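Local coordinates for BREX protein BrxA (Magnetospirillum magneticum, PDB 3BHW) that probably serves as part of a type 1 BREX system that protects the bacterium against double-stranded DNA phage by preventing replication of the phage DNA without degrading it, at residues S16-E21 and S61-R66; L28-V33 and L74-R79; A93-S98 and E190-R195; T99-F104 and D152-I157. All coordinates share one frame; numbering follows the deposited sequence.

Contact 1 (S16-E21 and S61-R66)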
loop_
_atom_site.group_PDB
_atom_site.type_symbol
_atom_site.label_atom_id
_atom_site.label_comp_id
_atom_site.label_asym_id
_atom_site.label_seq_id
_atom_site.Cartn_x
_atom_site.Cartn_y
_atom_site.Cartn_z
ATOM N N SER A 16 7.559 -1.796 -0.947
ATOM C CA SER A 16 6.822 -0.874 -0.086
ATOM C C SER A 16 6.290 0.249 -0.963
ATOM O O SER A 16 6.230 0.069 -2.181
ATOM C CB SER A 16 7.692 -0.345 1.067
ATOM O OG SER A 16 8.855 0.262 0.546
ATOM N N LEU A 17 5.925 1.400 -0.369
ATOM C CA LEU A 17 5.177 2.365 -1.172
ATOM C C LEU A 17 6.024 3.031 -2.276
ATOM O O LEU A 17 5.552 3.213 -3.390
ATOM C CB LEU A 17 4.515 3.402 -0.285
ATOM C CG LEU A 17 3.584 2.749 0.743
ATOM C CD1 LEU A 17 2.953 3.865 1.587
ATOM C CD2 LEU A 17 2.502 1.892 0.137
ATOM N N LYS A 18 7.258 3.365 -1.942
ATOM C CA LYS A 18 8.221 3.924 -2.871
ATOM C C LYS A 18 7.642 5.082 -3.654
ATOM O O LYS A 18 7.392 4.995 -4.852
ATOM C CB LYS A 18 8.693 2.836 -3.807
ATOM C CG LYS A 18 9.573 1.795 -3.118
ATOM C CD LYS A 18 10.241 0.938 -4.141
ATOM C CE LYS A 18 11.219 0.026 -3.483
ATOM N NZ LYS A 18 12.488 0.715 -3.225
ATOM N N LEU A 19 7.457 6.194 -2.960
ATOM C CA LEU A 19 6.796 7.353 -3.571
ATOM C C LEU A 19 7.473 7.893 -4.833
ATOM O O LEU A 19 6.772 8.119 -5.858
ATOM C CB LEU A 19 6.598 8.473 -2.561
ATOM C CG LEU A 19 5.932 9.671 -3.204
ATOM C CD1 LEU A 19 4.551 9.342 -3.756
ATOM C CD2 LEU A 19 5.858 10.790 -2.195
ATOM N N PRO A 20 8.809 8.119 -4.779
ATOM C CA PRO A 20 9.400 8.693 -5.979
ATOM C C PRO A 20 9.103 7.869 -7.253
ATOM O O PRO A 20 8.719 8.414 -8.319
ATOM C CB PRO A 20 10.901 8.712 -5.649
ATOM C CG PRO A 20 10.928 8.835 -4.129
ATOM C CD PRO A 20 9.811 7.934 -3.702
ATOM N N GLU A 21 9.305 6.567 -7.168
ATOM C CA GLU A 21 9.026 5.711 -8.308
ATOM C C GLU A 21 7.545 5.749 -8.653
ATOM O O GLU A 21 7.164 5.725 -9.821
ATOM C CB GLU A 21 9.391 4.281 -8.008
ATOM C CG GLU A 21 10.886 4.010 -8.042
ATOM C CD GLU A 21 11.546 4.186 -6.701
ATOM O OE1 GLU A 21 10.965 4.892 -5.808
ATOM O OE2 GLU A 21 12.657 3.620 -6.543
ATOM N N SER A 61 5.748 -3.480 -11.930
ATOM C CA SER A 61 4.424 -4.015 -12.226
ATOM C C SER A 61 3.550 -3.849 -10.998
ATOM O O SER A 61 2.429 -3.377 -11.093
ATOM C CB SER A 61 4.524 -5.478 -12.613
ATOM O OG SER A 61 5.469 -5.590 -13.646
ATOM N N LEU A 62 4.092 -4.210 -9.841
ATOM C CA LEU A 62 3.376 -4.022 -8.563
ATOM C C LEU A 62 2.918 -2.562 -8.319
ATOM O O LEU A 62 1.748 -2.313 -8.145
ATOM C CB LEU A 62 4.262 -4.535 -7.424
ATOM C CG LEU A 62 3.692 -4.317 -6.028
ATOM C CD1 LEU A 62 2.439 -5.152 -5.796
ATOM C CD2 LEU A 62 4.744 -4.492 -4.921
ATOM N N MET A 63 3.860 -1.633 -8.424
ATOM C CA MET A 63 3.542 -0.209 -8.157
ATOM C C MET A 63 2.465 0.265 -9.156
ATOM O O MET A 63 1.551 1.010 -8.796
ATOM C CB MET A 63 4.836 0.593 -8.283
ATOM C CG MET A 63 5.948 0.093 -7.379
ATOM S SD MET A 63 7.312 1.320 -7.121
ATOM C CE MET A 63 8.600 0.345 -6.459
ATOM N N ARG A 64 2.535 -0.202 -10.405
ATOM C CA ARG A 64 1.518 0.145 -11.403
ATOM C C ARG A 64 0.181 -0.549 -11.105
ATOM O O ARG A 64 -0.880 0.074 -11.160
ATOM C CB ARG A 64 1.970 -0.240 -12.815
ATOM C CG ARG A 64 0.931 0.185 -13.883
ATOM C CD ARG A 64 1.154 -0.568 -15.222
ATOM N NE ARG A 64 0.099 -0.225 -16.180
ATOM C CZ ARG A 64 0.086 -0.613 -17.455
ATOM N NH1 ARG A 64 1.059 -1.385 -17.919
ATOM N NH2 ARG A 64 -0.922 -0.255 -18.255
ATOM N N ASN A 65 0.235 -1.853 -10.836
ATOM C CA ASN A 65 -0.970 -2.602 -10.499
ATOM C C ASN A 65 -1.665 -1.946 -9.315
ATOM O O ASN A 65 -2.912 -1.804 -9.288
ATOM C CB ASN A 65 -0.667 -4.070 -10.218
ATOM C CG ASN A 65 -0.344 -4.841 -11.464
ATOM O OD1 ASN A 65 0.296 -5.896 -11.406
ATOM N ND2 ASN A 65 -0.743 -4.309 -12.599
ATOM N N ARG A 66 -0.878 -1.622 -8.294
ATOM C CA ARG A 66 -1.452 -0.789 -7.190
ATOM C C ARG A 66 -2.235 0.479 -7.649
ATOM O O ARG A 66 -3.427 0.614 -7.356
ATOM C CB ARG A 66 -0.391 -0.386 -6.206
ATOM C CG ARG A 66 0.024 -1.503 -5.265
ATOM C CD ARG A 66 1.104 -1.014 -4.317
ATOM N NE ARG A 66 1.503 -2.005 -3.319
ATOM C CZ ARG A 66 2.705 -2.120 -2.762
ATOM N NH1 ARG A 66 3.708 -1.296 -3.096
ATOM N NH2 ARG A 66 2.907 -3.058 -1.857
#
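The polar part of this contact is one bond made by R66, which leaves helix 57-67 as a straight chain from CG to NE and delivers its guanidinium beside the backbone that precedes helix 19-31. There NH1 gives a weak hydrogen bond to the carbonyl O of S16, 3.0 Å away but bent to 132° at the hydrogen. The oxygen lies at the edge of the guanidinium, near its plane, where the N-H groups point. NH2 of the same group bonds the carbonyl O of G15, so two successive carbonyls are held by one side chain, a task that suits arginine with its several donors in one plane. From its own helix, CD2 of L62 rests 3.6 Å above the plane of the R66 guanidinium, toward the rim of the group, and probably helps to hold its orientation.

The apolar part centres on M63, whose long unbranched chain runs extended beyond CG and crosses K18 obliquely. Its SD lies 3.7 Å from CB of E21 and 3.9 Å from CB of K18, so the sulfur fits against the first turn of helix 19-31, where K18 is the N-cap residue.

The neighbours are helices: L17 and R66 both pack on A94 of helix 83-97, S16 and L17 reach I157 of helix 145-161, and M63 continues onto I25 further along helix 19-31.

Contact 2 (L28-V33 and L74-R79)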
loop_
_atom_site.group_PDB
_atom_site.type_symbol
_atom_site.label_atom_id
_atom_site.label_comp_id
_atom_site.label_asym_id
_atom_site.label_seq_id
_atom_site.Cartn_x
_atom_site.Cartn_y
_atom_site.Cartn_z
ATOM N N LEU A 28 3.104 8.315 -16.089
ATOM C CA LEU A 28 2.900 7.468 -17.250
ATOM C C LEU A 28 1.455 7.075 -17.379
ATOM O O LEU A 28 0.946 6.931 -18.498
ATOM C CB LEU A 28 3.758 6.215 -17.171
ATOM C CG LEU A 28 5.220 6.430 -17.567
ATOM C CD1 LEU A 28 6.078 5.340 -16.945
ATOM C CD2 LEU A 28 5.333 6.428 -19.080
ATOM N N LEU A 29 0.784 6.873 -16.242
ATOM C CA LEU A 29 -0.638 6.533 -16.288
ATOM C C LEU A 29 -1.443 7.738 -16.795
ATOM O O LEU A 29 -2.380 7.586 -17.585
ATOM C CB LEU A 29 -1.145 6.043 -14.929
ATOM C CG LEU A 29 -0.658 4.609 -14.622
ATOM C CD1 LEU A 29 -0.928 4.221 -13.161
ATOM C CD2 LEU A 29 -1.286 3.613 -15.571
ATOM N N LEU A 30 -1.055 8.940 -16.360
ATOM C CA LEU A 30 -1.760 10.156 -16.752
ATOM C C LEU A 30 -1.469 10.574 -18.191
ATOM O O LEU A 30 -2.294 11.239 -18.818
ATOM C CB LEU A 30 -1.431 11.299 -15.799
ATOM C CG LEU A 30 -2.052 11.139 -14.412
ATOM C CD1 LEU A 30 -1.402 12.067 -13.342
ATOM C CD2 LEU A 30 -3.583 11.267 -14.501
ATOM N N GLU A 31 -0.297 10.207 -18.721
ATOM C CA GLU A 31 0.036 10.557 -20.115
ATOM C C GLU A 31 -0.704 9.658 -21.071
ATOM O O GLU A 31 -1.297 10.117 -22.056
ATOM C CB GLU A 31 1.556 10.552 -20.382
ATOM C CG GLU A 31 2.220 9.210 -20.677
ATOM C CD GLU A 31 3.722 9.369 -20.984
ATOM O OE1 GLU A 31 4.504 9.731 -20.070
ATOM O OE2 GLU A 31 4.120 9.154 -22.148
ATOM N N GLY A 32 -0.666 8.369 -20.761
ATOM C CA GLY A 32 -1.368 7.362 -21.509
ATOM C C GLY A 32 -0.356 6.760 -22.461
ATOM O O GLY A 32 0.069 7.419 -23.412
ATOM N N VAL A 33 0.049 5.520 -22.192
ATOM C CA VAL A 33 0.903 4.778 -23.137
ATOM C C VAL A 33 0.362 3.383 -23.417
ATOM O O VAL A 33 -0.415 2.834 -22.627
ATOM C CB VAL A 33 2.378 4.693 -22.731
ATOM C CG1 VAL A 33 3.049 6.066 -22.766
ATOM C CG2 VAL A 33 2.558 4.039 -21.354
ATOM N N LEU A 74 -6.726 10.262 -8.521
ATOM C CA LEU A 74 -5.755 9.811 -7.540
ATOM C C LEU A 74 -4.349 9.684 -8.142
ATOM O O LEU A 74 -3.378 9.959 -7.478
ATOM C CB LEU A 74 -6.195 8.505 -6.929
ATOM C CG LEU A 74 -5.225 7.963 -5.886
ATOM C CD1 LEU A 74 -6.003 7.162 -4.922
ATOM C CD2 LEU A 74 -4.195 7.108 -6.615
ATOM N N TRP A 75 -4.233 9.227 -9.381
ATOM C CA TRP A 75 -2.940 9.306 -10.072
ATOM C C TRP A 75 -2.398 10.739 -10.049
ATOM O O TRP A 75 -1.210 10.938 -9.814
ATOM C CB TRP A 75 -3.028 8.825 -11.519
ATOM C CG TRP A 75 -3.645 7.509 -11.719
ATOM C CD1 TRP A 75 -3.776 6.489 -10.812
ATOM C CD2 TRP A 75 -4.195 7.037 -12.936
ATOM N NE1 TRP A 75 -4.379 5.404 -11.401
ATOM C CE2 TRP A 75 -4.676 5.729 -12.702
ATOM C CE3 TRP A 75 -4.325 7.586 -14.217
ATOM C CZ2 TRP A 75 -5.268 4.958 -13.714
ATOM C CZ3 TRP A 75 -4.949 6.835 -15.201
ATOM C CH2 TRP A 75 -5.411 5.541 -14.944
ATOM N N GLN A 76 -3.266 11.728 -10.242
ATOM C CA GLN A 76 -2.813 13.119 -10.287
ATOM C C GLN A 76 -2.296 13.551 -8.896
ATOM O O GLN A 76 -1.320 14.279 -8.793
ATOM C CB GLN A 76 -3.953 14.018 -10.782
ATOM C CG GLN A 76 -3.514 15.398 -11.243
ATOM C CD GLN A 76 -3.305 15.516 -12.759
ATOM O OE1 GLN A 76 -2.359 16.161 -13.205
ATOM N NE2 GLN A 76 -4.187 14.905 -13.548
ATOM N N MET A 77 -2.944 13.059 -7.840
ATOM C CA MET A 77 -2.494 13.272 -6.468
ATOM C C MET A 77 -1.118 12.673 -6.199
ATOM O O MET A 77 -0.283 13.278 -5.500
ATOM C CB MET A 77 -3.490 12.663 -5.477
ATOM C CG MET A 77 -4.862 13.276 -5.539
ATOM S SD MET A 77 -6.000 12.629 -4.303
ATOM C CE MET A 77 -5.130 13.048 -2.809
ATOM N N VAL A 78 -0.892 11.481 -6.731
ATOM C CA VAL A 78 0.404 10.803 -6.577
ATOM C C VAL A 78 1.468 11.604 -7.301
ATOM O O VAL A 78 2.504 11.910 -6.720
ATOM C CB VAL A 78 0.381 9.332 -7.059
ATOM C CG1 VAL A 78 1.771 8.715 -6.911
ATOM C CG2 VAL A 78 -0.597 8.572 -6.226
ATOM N N ARG A 79 1.178 11.978 -8.539
ATOM C CA ARG A 79 2.171 12.666 -9.367
ATOM C C ARG A 79 2.490 14.062 -8.844
ATOM O O ARG A 79 3.669 14.448 -8.771
ATOM C CB ARG A 79 1.720 12.736 -10.831
ATOM C CG ARG A 79 2.818 13.311 -11.720
ATOM C CD ARG A 79 2.307 13.661 -13.097
ATOM N NE ARG A 79 1.417 14.817 -13.068
ATOM C CZ ARG A 79 0.523 15.101 -14.015
ATOM N NH1 ARG A 79 0.365 14.300 -15.067
ATOM N NH2 ARG A 79 -0.241 16.170 -13.894
#
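L30 and W75 lie at the heart of this contact, their CA atoms 6.8 Å apart. The branched end of L30 is shared among W75, R79 and the backbone of Q76: CD2 meets the edge of the W75 indole in its plane, 3.8 Å from CE3, while CD1 sits over one face of the R79 guanidinium, toward its rim, 3.3 Å from NH1. CD1 also lies 3.5 Å from CA of Q76, the two methyls letting leucine serve both sides at once. CB of L29 makes a CH-pi contact over the face of the six-membered ring of W75, 3.8 Å from the centroid and 18° off the normal, so the two leucines hold the ring by face and edge.

Further out, NE1 of W75 donates to the carbonyl O of L67, satisfying the indole N-H and helping to fix its rotation. The bend of R79 at chi3 (70°) turns that guanidinium face to L30. G32 ends helix 19-31 with phi 98°, where a CB would jam against the preceding carbonyl O, so glycine fits. The arrangement is helix-to-helix packing near the surface, joining the C-terminal end of helix 19-31 to helix 72-80 in an all-helical fold.

Contact 3 (A93-S98 and E190-R195)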
loop_
_atom_site.group_PDB
_atom_site.type_symbol
_atom_site.label_atom_id
_atom_site.label_comp_id
_atom_site.label_asym_id
_atom_site.label_seq_id
_atom_site.Cartn_x
_atom_site.Cartn_y
_atom_site.Cartn_z
ATOM N N ALA A 93 -4.010 3.037 -2.463
ATOM C CA ALA A 93 -3.878 2.127 -3.580
ATOM C C ALA A 93 -3.302 0.808 -3.114
ATOM O O ALA A 93 -3.744 -0.269 -3.566
ATOM C CB ALA A 93 -3.040 2.766 -4.684
ATOM N N ALA A 94 -2.349 0.854 -2.183
ATOM C CA ALA A 94 -1.732 -0.417 -1.707
ATOM C C ALA A 94 -2.758 -1.228 -0.930
ATOM O O ALA A 94 -2.825 -2.473 -1.066
ATOM C CB ALA A 94 -0.529 -0.164 -0.907
ATOM N N ILE A 95 -3.562 -0.567 -0.151
ATOM C CA ILE A 95 -4.665 -1.240 0.554
ATOM C C ILE A 95 -5.676 -1.868 -0.393
ATOM O O ILE A 95 -6.005 -3.078 -0.284
ATOM C CB ILE A 95 -5.345 -0.321 1.558
ATOM C CG1 ILE A 95 -4.330 -0.002 2.663
ATOM C CG2 ILE A 95 -6.616 -0.999 2.151
ATOM C CD1 ILE A 95 -4.679 1.242 3.457
ATOM N N LYS A 96 -6.187 -1.078 -1.334
ATOM C CA LYS A 96 -7.110 -1.619 -2.327
ATOM C C LYS A 96 -6.586 -2.885 -3.053
ATOM O O LYS A 96 -7.342 -3.808 -3.306
ATOM C CB LYS A 96 -7.514 -0.547 -3.334
ATOM C CG LYS A 96 -8.727 -1.008 -4.134
ATOM C CD LYS A 96 -9.417 0.132 -4.790
ATOM C CE LYS A 96 -10.465 -0.383 -5.778
ATOM N NZ LYS A 96 -11.005 0.680 -6.683
ATOM N N HIS A 97 -5.293 -2.887 -3.383
ATOM C CA HIS A 97 -4.649 -3.967 -4.128
ATOM C C HIS A 97 -4.408 -5.195 -3.243
ATOM O O HIS A 97 -4.300 -6.335 -3.729
ATOM C CB HIS A 97 -3.321 -3.414 -4.693
ATOM C CG HIS A 97 -2.478 -4.434 -5.374
ATOM N ND1 HIS A 97 -1.491 -5.125 -4.703
ATOM C CD2 HIS A 97 -2.417 -4.838 -6.663
ATOM C CE1 HIS A 97 -0.897 -5.954 -5.543
ATOM N NE2 HIS A 97 -1.445 -5.806 -6.734
ATOM N N SER A 98 -4.289 -4.980 -1.941
ATOM C CA SER A 98 -3.910 -6.065 -1.011
ATOM C C SER A 98 -4.829 -6.308 0.208
ATOM O O SER A 98 -4.737 -5.625 1.200
ATOM C CB SER A 98 -2.477 -5.911 -0.547
ATOM O OG SER A 98 -2.141 -6.845 0.483
ATOM N N GLU A 190 -15.132 3.851 -2.025
ATOM C CA GLU A 190 -14.132 2.902 -1.632
ATOM C C GLU A 190 -14.288 2.482 -0.186
ATOM O O GLU A 190 -13.417 2.716 0.646
ATOM C CB GLU A 190 -12.728 3.408 -1.919
ATOM C CG GLU A 190 -12.427 3.765 -3.363
ATOM C CD GLU A 190 -12.243 2.569 -4.263
ATOM O OE1 GLU A 190 -12.374 1.416 -3.781
ATOM O OE2 GLU A 190 -11.921 2.787 -5.463
ATOM N N GLN A 191 -15.407 1.813 0.092
ATOM C CA GLN A 191 -15.756 1.364 1.429
ATOM C C GLN A 191 -14.616 0.649 2.128
ATOM O O GLN A 191 -14.290 0.934 3.300
ATOM C CB GLN A 191 -17.006 0.450 1.474
ATOM C CG GLN A 191 -18.143 0.806 0.453
ATOM C CD GLN A 191 -18.663 2.226 0.483
ATOM O OE1 GLN A 191 -18.681 2.899 1.538
ATOM N NE2 GLN A 191 -19.173 2.691 -0.669
ATOM N N TYR A 192 -14.009 -0.283 1.412
ATOM C CA TYR A 192 -13.039 -1.148 2.074
ATOM C C TYR A 192 -11.804 -0.367 2.397
ATOM O O TYR A 192 -11.300 -0.467 3.525
ATOM C CB TYR A 192 -12.698 -2.358 1.205
ATOM C CG TYR A 192 -11.630 -3.295 1.777
ATOM C CD1 TYR A 192 -11.981 -4.208 2.766
ATOM C CD2 TYR A 192 -10.302 -3.290 1.285
ATOM C CE1 TYR A 192 -11.011 -5.117 3.302
ATOM C CE2 TYR A 192 -9.325 -4.149 1.834
ATOM C CZ TYR A 192 -9.698 -5.056 2.837
ATOM O OH TYR A 192 -8.722 -5.918 3.349
ATOM N N VAL A 193 -11.284 0.396 1.422
ATOM C CA VAL A 193 -10.086 1.239 1.722
ATOM C C VAL A 193 -10.361 2.227 2.880
ATOM O O VAL A 193 -9.558 2.352 3.816
ATOM C CB VAL A 193 -9.566 1.885 0.468
ATOM C CG1 VAL A 193 -8.378 2.766 0.787
ATOM C CG2 VAL A 193 -9.279 0.777 -0.597
ATOM N N ILE A 194 -11.542 2.822 2.850
ATOM C CA ILE A 194 -11.928 3.767 3.883
ATOM C C ILE A 194 -11.802 3.166 5.269
ATOM O O ILE A 194 -11.227 3.786 6.162
ATOM C CB ILE A 194 -13.301 4.368 3.629
ATOM C CG1 ILE A 194 -13.241 5.277 2.372
ATOM C CG2 ILE A 194 -13.844 5.107 4.890
ATOM C CD1 ILE A 194 -14.577 5.755 1.790
ATOM N N ARG A 195 -12.382 1.982 5.437
ATOM C CA ARG A 195 -12.390 1.273 6.715
ATOM C C ARG A 195 -10.988 0.936 7.222
ATOM O O ARG A 195 -10.729 0.962 8.437
ATOM C CB ARG A 195 -13.212 -0.019 6.562
ATOM C CG ARG A 195 -13.641 -0.629 7.824
ATOM C CD ARG A 195 -13.916 -2.174 7.593
ATOM N NE ARG A 195 -14.375 -2.822 8.812
ATOM C CZ ARG A 195 -15.566 -2.594 9.346
ATOM N NH1 ARG A 195 -16.392 -1.741 8.745
ATOM N NH2 ARG A 195 -15.943 -3.231 10.460
#
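A salt bridge between K96 and E190 is the strongest link here. NZ of K96 lies 2.6 Å from OE2 of E190 and approaches the syn lone pair, on the side of the other carboxylate oxygen, OE1. Lysine is well suited to the span: CG is anti to the backbone N (chi1 -166°) and the rest of the chain is extended, so the ammonium reaches E190 at the N-cap position of helix 191-197. E190 turns to meet it, bending at chi2 (-75°), and the two side chains cross at about a right angle. NZ also donates to the carbonyl O of T69, which gives the ammonium a second partner and probably helps to keep it charged.

Nearer the backbone of K96 the contact is apolar. CG2 of V193 presses against the root of the lysine, 3.5 Å from K96 CB, where a short branched side chain lets the backbones come close. CG2 of I95 lies 4.2 Å from CG2 of V193 and equally far from CE2 of Y192. The tyrosine ring carries its hydroxyl onward, and OH is hydrogen-bonded to OD1 of D103.

The short segments 93-97 and 191-195 approach to 9.2 Å between axes, at 120° between their directions. Around them, I95 packs on L101 and L105 of helix 99-112, while E190, V193 and I194 rest on L185 of helix 179-187.

Contact 4 (T99-F104 and D152-I157)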
loop_
_atom_site.group_PDB
_atom_site.type_symbol
_atom_site.label_atom_id
_atom_site.label_comp_id
_atom_site.label_asym_id
_atom_site.label_seq_id
_atom_site.Cartn_x
_atom_site.Cartn_y
_atom_site.Cartn_z
ATOM N N THR A 99 -5.690 -7.325 0.131
ATOM C CA THR A 99 -6.489 -7.732 1.292
ATOM C C THR A 99 -5.596 -8.128 2.469
ATOM O O THR A 99 -5.992 -7.986 3.609
ATOM C CB THR A 99 -7.499 -8.845 0.871
ATOM O OG1 THR A 99 -8.283 -8.340 -0.231
ATOM C CG2 THR A 99 -8.427 -9.212 2.018
ATOM N N LEU A 100 -4.402 -8.672 2.202
ATOM C CA LEU A 100 -3.515 -9.052 3.275
ATOM C C LEU A 100 -3.108 -7.821 4.113
ATOM O O LEU A 100 -3.112 -7.874 5.366
ATOM C CB LEU A 100 -2.282 -9.798 2.739
ATOM C CG LEU A 100 -1.279 -10.253 3.783
ATOM C CD1 LEU A 100 -1.780 -11.489 4.467
ATOM C CD2 LEU A 100 0.073 -10.467 3.058
ATOM N N LEU A 101 -2.750 -6.730 3.432
ATOM C CA LEU A 101 -2.454 -5.446 4.100
ATOM C C LEU A 101 -3.710 -4.855 4.749
ATOM O O LEU A 101 -3.731 -4.529 5.933
ATOM C CB LEU A 101 -1.846 -4.441 3.133
ATOM C CG LEU A 101 -1.579 -3.055 3.745
ATOM C CD1 LEU A 101 -0.500 -3.068 4.860
ATOM C CD2 LEU A 101 -1.144 -2.133 2.609
ATOM N N GLY A 102 -4.779 -4.719 3.972
ATOM C CA GLY A 102 -6.004 -4.112 4.503
ATOM C C GLY A 102 -6.528 -4.798 5.769
ATOM O O GLY A 102 -6.856 -4.106 6.754
ATOM N N ASP A 103 -6.584 -6.139 5.749
ATOM C CA ASP A 103 -7.067 -6.927 6.881
ATOM C C ASP A 103 -6.110 -6.801 8.083
ATOM O O ASP A 103 -6.558 -6.833 9.225
ATOM C CB ASP A 103 -7.313 -8.422 6.525
ATOM C CG ASP A 103 -8.637 -8.650 5.827
ATOM O OD1 ASP A 103 -9.320 -7.658 5.487
ATOM O OD2 ASP A 103 -8.996 -9.847 5.634
ATOM N N PHE A 104 -4.807 -6.641 7.824
ATOM C CA PHE A 104 -3.880 -6.371 8.935
ATOM C C PHE A 104 -4.317 -5.097 9.698
ATOM O O PHE A 104 -4.401 -5.089 10.944
ATOM C CB PHE A 104 -2.427 -6.270 8.441
ATOM C CG PHE A 104 -1.404 -6.323 9.556
ATOM C CD1 PHE A 104 -1.526 -7.237 10.587
ATOM C CD2 PHE A 104 -0.354 -5.395 9.594
ATOM C CE1 PHE A 104 -0.565 -7.292 11.627
ATOM C CE2 PHE A 104 0.599 -5.413 10.642
ATOM C CZ PHE A 104 0.488 -6.380 11.662
ATOM N N ASP A 152 8.851 -7.537 6.585
ATOM C CA ASP A 152 9.682 -6.347 6.475
ATOM C C ASP A 152 8.979 -5.282 5.633
ATOM O O ASP A 152 8.979 -4.098 5.997
ATOM C CB ASP A 152 11.048 -6.665 5.865
ATOM C CG ASP A 152 12.038 -7.263 6.885
ATOM O OD1 ASP A 152 11.651 -7.465 8.056
ATOM O OD2 ASP A 152 13.208 -7.520 6.496
ATOM N N CYS A 153 8.359 -5.722 4.541
ATOM C CA CYS A 153 7.696 -4.792 3.636
ATOM C C CYS A 153 6.465 -4.201 4.279
ATOM O O CYS A 153 6.233 -3.034 4.181
ATOM C CB CYS A 153 7.342 -5.460 2.322
ATOM S SG CYS A 153 6.546 -4.335 1.187
ATOM N N VAL A 154 5.634 -5.012 4.909
ATOM C CA VAL A 154 4.472 -4.470 5.609
ATOM C C VAL A 154 4.880 -3.441 6.667
ATOM O O VAL A 154 4.270 -2.354 6.780
ATOM C CB VAL A 154 3.618 -5.594 6.169
ATOM C CG1 VAL A 154 2.576 -5.040 7.107
ATOM C CG2 VAL A 154 2.925 -6.289 5.015
ATOM N N TYR A 155 5.887 -3.751 7.478
ATOM C CA TYR A 155 6.275 -2.771 8.496
ATOM C C TYR A 155 6.909 -1.533 7.901
ATOM O O TYR A 155 6.743 -0.417 8.436
ATOM C CB TYR A 155 7.200 -3.416 9.521
ATOM C CG TYR A 155 6.440 -4.215 10.577
ATOM C CD1 TYR A 155 6.000 -5.540 10.363
ATOM C CD2 TYR A 155 6.158 -3.623 11.814
ATOM C CE1 TYR A 155 5.302 -6.242 11.384
ATOM C CE2 TYR A 155 5.458 -4.300 12.805
ATOM C CZ TYR A 155 5.034 -5.604 12.591
ATOM O OH TYR A 155 4.343 -6.206 13.631
ATOM N N ARG A 156 7.627 -1.678 6.780
ATOM C CA ARG A 156 8.206 -0.518 6.102
ATOM C C ARG A 156 7.073 0.428 5.601
ATOM O O ARG A 156 7.142 1.672 5.752
ATOM C CB ARG A 156 9.071 -0.964 4.912
ATOM C CG ARG A 156 9.884 0.094 4.300
ATOM C CD ARG A 156 11.112 -0.484 3.567
ATOM N NE ARG A 156 10.745 -1.235 2.375
ATOM C CZ ARG A 156 10.748 -2.564 2.271
ATOM N NH1 ARG A 156 10.373 -3.115 1.133
ATOM N NH2 ARG A 156 11.099 -3.346 3.290
ATOM N N ILE A 157 6.011 -0.146 5.033
ATOM C CA ILE A 157 4.849 0.632 4.608
ATOM C C ILE A 157 4.296 1.437 5.775
ATOM O O ILE A 157 3.969 2.610 5.628
ATOM C CB ILE A 157 3.748 -0.299 4.051
ATOM C CG1 ILE A 157 4.115 -0.708 2.640
ATOM C CG2 ILE A 157 2.461 0.469 3.882
ATOM C CD1 ILE A 157 3.308 -1.859 2.108
#
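Helical segments 99-104 and 152-157 run 11.6 Å apart at their closest axis approach, their directions 57° from each other, so side chains rather than backbone bridge the gap. V154 fills the middle. Its CG1, anti to the backbone N (chi1 169°), is the methyl that touches both opposing side chains: it lies 3.9 Å from CD2 of F104 and 4.3 Å from CD1 of L101. A bulky ring opposite a small branched residue spans such a separation well. F104 CG is likewise anti to its backbone N (chi1 -166°), which carries the ring out across the gap, where it meets V154 obliquely.

The other methyl of L101, CD2, comes tip to tip with CD1 of I157 at 4.5 Å, so the leucine fork touches two residues one helical turn apart. All the residues that touch are buried, and the contact between the two segments contains no hydrogen bond. Y155 joins on the F104 side: its OH lies at the edge of the F104 ring, 4.3 Å from CZ, and is itself hydrogen-bonded to the carbonyl O of L120, which satisfies this buried hydroxyl.

Helix 122-135 adjoins this core, with W125 meeting F104 edge-to-face and also packing on V154 and Y155. L101 leans on A94 of helix 83-97, and I157 on F91 of the same helix.

Helix 19-31 serves both contact 1 and contact 2, whose centres are 12 Å apart; L29 CD2 packs against R64 NE between them, 4.1 Å away. Contact 1 also meets contact 3, where H97 CE1 lies 3.4 Å from L62 CD1, and contact 4, where S16 OG forms a weak hydrogen bond with R156 NE. Contact 4 is nested within the chain loop closed by contact 3, and the two touch through Y192 and segment 99-104, their centres 12 Å apart. Contact 2 is the outlying one, its centre about 24 Å from that of contact 4, whereas contacts 1, 3 and 4 lie nearer the centre of the chain.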